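Local coordinates for proto-oncogene tyrosine-protein kinase receptor Ret (Danio rerio, PDB 7AMK) that acts as a cell-surface receptor tyrosine kinase, its extracellular cadherin-like domains probably helping to recognise GDNF bound to the GFR alpha 1 co-receptor, at residues G386-E391 / Y454-Q459; W421-A426 / L471-Q476. The protein carries 4 engineered substitutions. One frame throughout, in Å; residues are numbered along the deposited sequence.

Both contacts lie in the fourth cadherin-like domain, their centres 13 Å apart, and each joins one sheet of its beta sandwich to the other. Strands 384-388 and 423-428 belong to the three-stranded sheet; strands 451-460 and 466-475 are neighbours in the four-stranded one. Along the chain the segments come in the order 386-391, 421-426, 454-459, 471-476, so contacts 1 and 2 interlock. They also touch: Tyr454 N probably donates a hydrogen bond to Leu471 O, and Tyr454 OH packs against Val423 CB. The two contacts are thus neighbouring parts of one hydrophobic core, and both come near the second subunit.

Contact 1 of 2, residues G386-E391 / Y454-Q459; sequences GKVCVE and YVVIAQ
This is face-to-face packing within the cadherin-like beta sandwich: Val388, on strand 384-388 in one sheet, and Val390, in the loop that follows, meet Val456 and Ala458 on strand 451-460 in the other. The CA atoms of Val388 and Val456 are 8.1 Å apart and those of Val390 and Ala458 7.3 Å, so the pairing steps forward by two residues on each segment, and the segments draw somewhat closer toward their later residues. Only methyl groups meet across the gap. Val388 brings CG2 to 4.2 Å from Val456 CG1. That methyl of Val456 is set opposite its own backbone N (chi1 -174°), which leaves CG2 to turn toward Leu471, whose CD1 also packs on Val388 CG1. Leu471 therefore touches both valines from one side, and the pair is part of a larger apolar cluster, with Leu405 and Leu436 beside it.

Cys389, between Val388 and Val390 in sequence, has its CB pointing away from segment 454-459 and forms a disulfide with Cys393. Around this turn the backbone N of Cys389 is bonded by the Tyr371 hydroxyl and that of Val390 by the Tyr403 hydroxyl, so two tyrosine hydroxyls bond consecutive amide groups. Tyr403 does a second job by packing on Ala458, which also touches Val401 and Phe366; Val390 rests on Phe396. With just one methyl to offer, Ala458 lets segment 386-391 come in close. The tighter of the two pairings is here: Val390 CG1, the branch pointing away from its own carbonyl carbon, stands 3.6 Å from Ala458 CB.

Contact 2 of 2, residues W421-A426 / L471-Q476; sequences WAVSLA and LTVSFQ. With NAG (2-acetamido-2-deoxy-beta-D-glucopyranose), chain G; NAG (2-acetamido-2-deoxy-beta-D-glucopyranose), chain B.
Close to the C-terminal end of the model, beside an N-linked glycan, the ring of Phe475 reaches across to Val423 and Ala422. Its outermost atom does the touching: Phe475 CZ lies 3.7 Å from Val423 CG2, a methyl that arrives at the ring edge, near the ring plane. The same CZ is 4.1 Å from Ala422 CB. Phe475 gets there because its CG is turned away from the carbonyl carbon (chi1 -67°), carrying the ring over toward segment 421-426. Val423 CG2 also reaches Val473 CG1, at 4.3 Å, so this one methyl is shared between two residues on the same face of strand 466-475.

In the fold this is the seam of the sandwich, an edge strand of the three-stranded sheet lying over an inner strand of the four-stranded one. Leu436 and Ile385 pack on Val423 as well, and Leu452 flanks Phe475.

The other side of segment 421-426 carries sugar, probably linked to Asn439. Trp421 lays one face of its indole along the first two N-acetylglucosamines: C4 of the chain G sugar sits 4.0 Å above the ring plane and C1 of the chain B sugar is over the same face, both offset toward the rim. The benzene half comes nearest the second sugar, Trp421 CZ2 lying 3.5 Å from its C5. With an alanine here that flat support would be gone, and the two sugars would probably be freer to swing away from the protein. The acetamido group of the first sugar is turned toward the strand, its methyl C8 lying 3.6 Å from Val423 O and its O7 near the hydroxyl of Ser424.

Contact 1 of 2, residues G386-E391 / Y454-Q459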
loop_
_atom_site.group_PDB
_atom_site.type_symbol
_atom_site.label_atom_id
_atom_site.label_comp_id
_atom_site.label_asym_id
_atom_site.label_seq_id
_atom_site.Cartn_x
_atom_site.Cartn_y
_atom_site.Cartn_z
ATOM N N GLY A 386 -9.658 28.134 -7.895
ATOM C CA GLY A 386 -9.717 27.010 -8.810
ATOM C C GLY A 386 -8.439 26.211 -8.703
ATOM O O GLY A 386 -7.557 26.512 -7.897
ATOM N N LYS A 387 -8.346 25.178 -9.527
ATOM C CA LYS A 387 -7.187 24.299 -9.508
ATOM C C LYS A 387 -6.646 24.153 -10.920
ATOM O O LYS A 387 -7.377 24.309 -11.903
ATOM C CB LYS A 387 -7.526 22.921 -8.929
ATOM C CG LYS A 387 -6.895 22.653 -7.572
ATOM N N VAL A 388 -5.351 23.876 -11.006
ATOM C CA VAL A 388 -4.681 23.646 -12.278
ATOM C C VAL A 388 -3.922 22.337 -12.169
ATOM O O VAL A 388 -3.412 21.982 -11.101
ATOM C CB VAL A 388 -3.730 24.797 -12.670
ATOM C CG1 VAL A 388 -4.521 26.079 -12.883
ATOM C CG2 VAL A 388 -2.642 24.987 -11.607
ATOM N N CYS A 389 -3.843 21.623 -13.290
ATOM C CA CYS A 389 -3.340 20.259 -13.289
ATOM C C CYS A 389 -2.984 19.853 -14.719
ATOM O O CYS A 389 -3.795 20.029 -15.634
ATOM C CB CYS A 389 -4.416 19.364 -12.646
ATOM S SG CYS A 389 -4.360 17.542 -12.756
ATOM N N VAL A 390 -1.765 19.347 -14.933
ATOM C CA VAL A 390 -1.408 18.789 -16.239
ATOM C C VAL A 390 -2.226 17.522 -16.477
ATOM O O VAL A 390 -2.879 17.014 -15.564
ATOM C CB VAL A 390 0.103 18.487 -16.345
ATOM C CG1 VAL A 390 0.907 19.774 -16.505
ATOM C CG2 VAL A 390 0.565 17.685 -15.127
ATOM N N GLU A 391 -2.190 16.992 -17.693
ATOM C CA GLU A 391 -3.017 15.834 -18.021
ATOM C C GLU A 391 -2.720 14.666 -17.079
ATOM O O GLU A 391 -1.563 14.289 -16.867
ATOM C CB GLU A 391 -2.797 15.430 -19.481
ATOM C CG GLU A 391 -3.675 14.274 -19.964
ATOM C CD GLU A 391 -3.333 13.846 -21.383
ATOM O OE1 GLU A 391 -3.418 14.696 -22.295
ATOM O OE2 GLU A 391 -2.957 12.671 -21.584
ATOM N N TYR A 454 -3.634 35.142 -17.449
ATOM C CA TYR A 454 -2.360 34.604 -17.006
ATOM C C TYR A 454 -1.883 33.509 -17.945
ATOM O O TYR A 454 -2.643 32.944 -18.736
ATOM C CB TYR A 454 -2.447 34.015 -15.595
ATOM C CG TYR A 454 -2.757 34.973 -14.479
ATOM C CD1 TYR A 454 -4.073 35.257 -14.132
ATOM C CD2 TYR A 454 -1.739 35.568 -13.735
ATOM C CE1 TYR A 454 -4.370 36.120 -13.088
ATOM C CE2 TYR A 454 -2.029 36.431 -12.688
ATOM C CZ TYR A 454 -3.345 36.700 -12.371
ATOM O OH TYR A 454 -3.659 37.556 -11.341
ATOM N N VAL A 455 -0.599 33.202 -17.823
ATOM C CA VAL A 455 -0.036 31.958 -18.315
ATOM C C VAL A 455 0.276 31.106 -17.097
ATOM O O VAL A 455 0.875 31.594 -16.130
ATOM C CB VAL A 455 1.219 32.191 -19.175
ATOM C CG1 VAL A 455 1.928 30.859 -19.401
ATOM C CG2 VAL A 455 0.842 32.818 -20.522
ATOM N N VAL A 456 -0.158 29.853 -17.120
ATOM C CA VAL A 456 0.230 28.892 -16.102
ATOM C C VAL A 456 1.351 28.039 -16.666
ATOM O O VAL A 456 1.271 27.564 -17.814
ATOM C CB VAL A 456 -0.947 28.012 -15.664
ATOM C CG1 VAL A 456 -0.499 27.148 -14.511
ATOM C CG2 VAL A 456 -2.158 28.872 -15.303
ATOM N N ILE A 457 2.399 27.852 -15.870
ATOM C CA ILE A 457 3.578 27.094 -16.267
ATOM C C ILE A 457 3.743 25.949 -15.288
ATOM O O ILE A 457 3.874 26.174 -14.080
ATOM C CB ILE A 457 4.843 27.969 -16.305
ATOM C CG1 ILE A 457 4.642 29.126 -17.283
ATOM C CG2 ILE A 457 6.041 27.143 -16.720
ATOM C CD1 ILE A 457 5.832 30.084 -17.391
ATOM N N ALA A 458 3.720 24.727 -15.804
ATOM C CA ALA A 458 4.041 23.555 -15.014
ATOM C C ALA A 458 5.450 23.117 -15.366
ATOM O O ALA A 458 5.891 23.295 -16.501
ATOM C CB ALA A 458 3.050 22.421 -15.270
ATOM N N GLN A 459 6.153 22.549 -14.389
ATOM C CA GLN A 459 7.535 22.112 -14.566
ATOM C C GLN A 459 7.713 20.779 -13.850
ATOM O O GLN A 459 7.562 20.704 -12.626
ATOM C CB GLN A 459 8.531 23.166 -14.029
ATOM C CG GLN A 459 10.001 22.695 -14.034
ATOM C CD GLN A 459 11.030 23.776 -13.643
ATOM O OE1 GLN A 459 10.720 24.971 -13.555
ATOM N NE2 GLN A 459 12.261 23.345 -13.417
#

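Contact 2 of 2, residues W421-A426 / L471-Q476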
loop_
_atom_site.group_PDB
_atom_site.type_symbol
_atom_site.label_atom_id
_atom_site.label_comp_id
_atom_site.label_asym_id
_atom_site.label_seq_id
_atom_site.Cartn_x
_atom_site.Cartn_y
_atom_site.Cartn_z
ATOM N N TRP A 421 -1.610 40.957 -8.862
ATOM C CA TRP A 421 -1.460 40.552 -7.469
ATOM C C TRP A 421 -2.730 39.938 -6.912
ATOM O O TRP A 421 -2.670 39.274 -5.875
ATOM C CB TRP A 421 -1.071 41.747 -6.600
ATOM C CG TRP A 421 0.190 42.405 -7.014
ATOM C CD1 TRP A 421 1.122 41.918 -7.877
ATOM C CD2 TRP A 421 0.665 43.692 -6.590
ATOM N NE1 TRP A 421 2.150 42.815 -8.017
ATOM C CE2 TRP A 421 1.895 43.913 -7.239
ATOM C CE3 TRP A 421 0.168 44.678 -5.726
ATOM C CZ2 TRP A 421 2.643 45.078 -7.049
ATOM C CZ3 TRP A 421 0.909 45.831 -5.535
ATOM C CH2 TRP A 421 2.133 46.022 -6.197
ATOM N N ALA A 422 -3.872 40.154 -7.570
ATOM C CA ALA A 422 -5.153 39.730 -7.011
ATOM C C ALA A 422 -5.217 38.225 -6.825
ATOM O O ALA A 422 -5.974 37.729 -5.983
ATOM C CB ALA A 422 -6.300 40.182 -7.911
ATOM N N VAL A 423 -4.449 37.482 -7.603
ATOM C CA VAL A 423 -4.492 36.031 -7.579
ATOM C C VAL A 423 -3.075 35.514 -7.428
ATOM O O VAL A 423 -2.132 36.094 -7.974
ATOM C CB VAL A 423 -5.154 35.470 -8.854
ATOM C CG1 VAL A 423 -4.801 34.001 -9.034
ATOM C CG2 VAL A 423 -6.668 35.661 -8.780
ATOM N N SER A 424 -2.924 34.443 -6.660
ATOM C CA SER A 424 -1.651 33.762 -6.506
ATOM C C SER A 424 -1.907 32.260 -6.564
ATOM O O SER A 424 -3.055 31.808 -6.632
ATOM C CB SER A 424 -0.958 34.167 -5.202
ATOM O OG SER A 424 0.348 33.620 -5.152
ATOM N N LEU A 425 -0.833 31.480 -6.533
ATOM C CA LEU A 425 -0.927 30.039 -6.708
ATOM C C LEU A 425 -0.186 29.318 -5.592
ATOM O O LEU A 425 0.885 29.756 -5.161
ATOM C CB LEU A 425 -0.367 29.622 -8.072
ATOM C CG LEU A 425 -0.652 28.198 -8.559
ATOM C CD1 LEU A 425 -0.547 28.145 -10.075
ATOM C CD2 LEU A 425 0.313 27.201 -7.919
ATOM N N ALA A 426 -0.762 28.207 -5.123
ATOM C CA ALA A 426 -0.148 27.388 -4.087
ATOM C C ALA A 426 -0.014 25.953 -4.564
ATOM O O ALA A 426 -0.926 25.407 -5.198
ATOM C CB ALA A 426 -0.955 27.419 -2.792
ATOM N N LEU A 471 -4.866 31.162 -18.912
ATOM C CA LEU A 471 -5.765 31.177 -17.760
ATOM C C LEU A 471 -6.346 32.574 -17.605
ATOM O O LEU A 471 -5.589 33.549 -17.511
ATOM C CB LEU A 471 -5.021 30.738 -16.484
ATOM C CG LEU A 471 -5.778 30.620 -15.159
ATOM C CD1 LEU A 471 -5.047 29.659 -14.218
ATOM C CD2 LEU A 471 -5.990 31.984 -14.492
ATOM N N THR A 472 -7.681 32.670 -17.570
ATOM C CA THR A 472 -8.370 33.932 -17.325
ATOM C C THR A 472 -9.187 33.851 -16.041
ATOM O O THR A 472 -9.824 32.834 -15.758
ATOM C CB THR A 472 -9.291 34.321 -18.490
ATOM O OG1 THR A 472 -10.267 33.295 -18.707
ATOM C CG2 THR A 472 -8.484 34.540 -19.769
ATOM N N VAL A 473 -9.173 34.935 -15.273
ATOM C CA VAL A 473 -9.971 35.067 -14.062
ATOM C C VAL A 473 -10.860 36.293 -14.215
ATOM O O VAL A 473 -10.372 37.384 -14.526
ATOM C CB VAL A 473 -9.085 35.178 -12.809
ATOM C CG1 VAL A 473 -9.949 35.314 -11.571
ATOM C CG2 VAL A 473 -8.158 33.970 -12.699
ATOM N N SER A 474 -12.161 36.119 -13.998
ATOM C CA SER A 474 -13.118 37.211 -14.137
ATOM C C SER A 474 -13.779 37.458 -12.790
ATOM O O SER A 474 -14.504 36.597 -12.280
ATOM C CB SER A 474 -14.162 36.903 -15.211
ATOM O OG SER A 474 -15.169 37.904 -15.212
ATOM N N PHE A 475 -13.530 38.629 -12.219
ATOM C CA PHE A 475 -14.116 39.019 -10.942
ATOM C C PHE A 475 -15.450 39.710 -11.207
ATOM O O PHE A 475 -15.488 40.860 -11.659
ATOM C CB PHE A 475 -13.167 39.931 -10.168
ATOM C CG PHE A 475 -11.916 39.253 -9.716
ATOM C CD1 PHE A 475 -11.864 38.613 -8.489
ATOM C CD2 PHE A 475 -10.790 39.244 -10.523
ATOM C CE1 PHE A 475 -10.709 37.981 -8.068
ATOM C CE2 PHE A 475 -9.628 38.611 -10.110
ATOM C CZ PHE A 475 -9.588 37.980 -8.879
ATOM N N GLN A 476 -16.540 39.019 -10.909
ATOM C CA GLN A 476 -17.867 39.521 -11.214
ATOM C C GLN A 476 -18.707 39.668 -9.945
ATOM O O GLN A 476 -19.572 40.543 -9.860
ATOM C CB GLN A 476 -18.556 38.587 -12.214
HETATM C C1 NAG G . 0.205 39.409 -3.106
HETATM C C2 NAG G . 1.273 39.495 -4.191
HETATM C C3 NAG G . 2.430 40.384 -3.739
HETATM C C4 NAG G . 1.919 41.733 -3.245
HETATM C C5 NAG G . 0.813 41.544 -2.215
HETATM C C6 NAG G . 0.169 42.846 -1.804
HETATM C C7 NAG G . 1.336 37.527 -5.640
HETATM C C8 NAG G . 0.310 38.241 -6.468
HETATM N N2 NAG G . 1.761 38.176 -4.553
HETATM O O3 NAG G . 3.295 40.567 -4.856
HETATM O O4 NAG G . 2.969 42.450 -2.608
HETATM O O5 NAG G . -0.227 40.717 -2.756
HETATM O O6 NAG G . -0.992 42.627 -1.014
HETATM O O7 NAG G . 1.761 36.410 -5.942
HETATM C C1 NAG B . 3.574 43.373 -3.515
HETATM C C2 NAG B . 4.192 44.476 -2.674
HETATM C C3 NAG B . 4.929 45.472 -3.569
HETATM C C4 NAG B . 5.954 44.745 -4.433
HETATM C C5 NAG B . 5.285 43.601 -5.200
HETATM C C6 NAG B . 6.275 42.729 -5.936
HETATM C C7 NAG B . 2.826 44.744 -0.651
HETATM C C8 NAG B . 1.762 45.557 0.027
HETATM N N2 NAG B . 3.181 45.149 -1.875
HETATM O O3 NAG B . 5.567 46.466 -2.772
HETATM O O4 NAG B . 6.560 45.656 -5.344
HETATM O O5 NAG B . 4.585 42.736 -4.293
HETATM O O6 NAG B . 6.526 41.521 -5.229
HETATM O O7 NAG B . 3.341 43.764 -0.112
#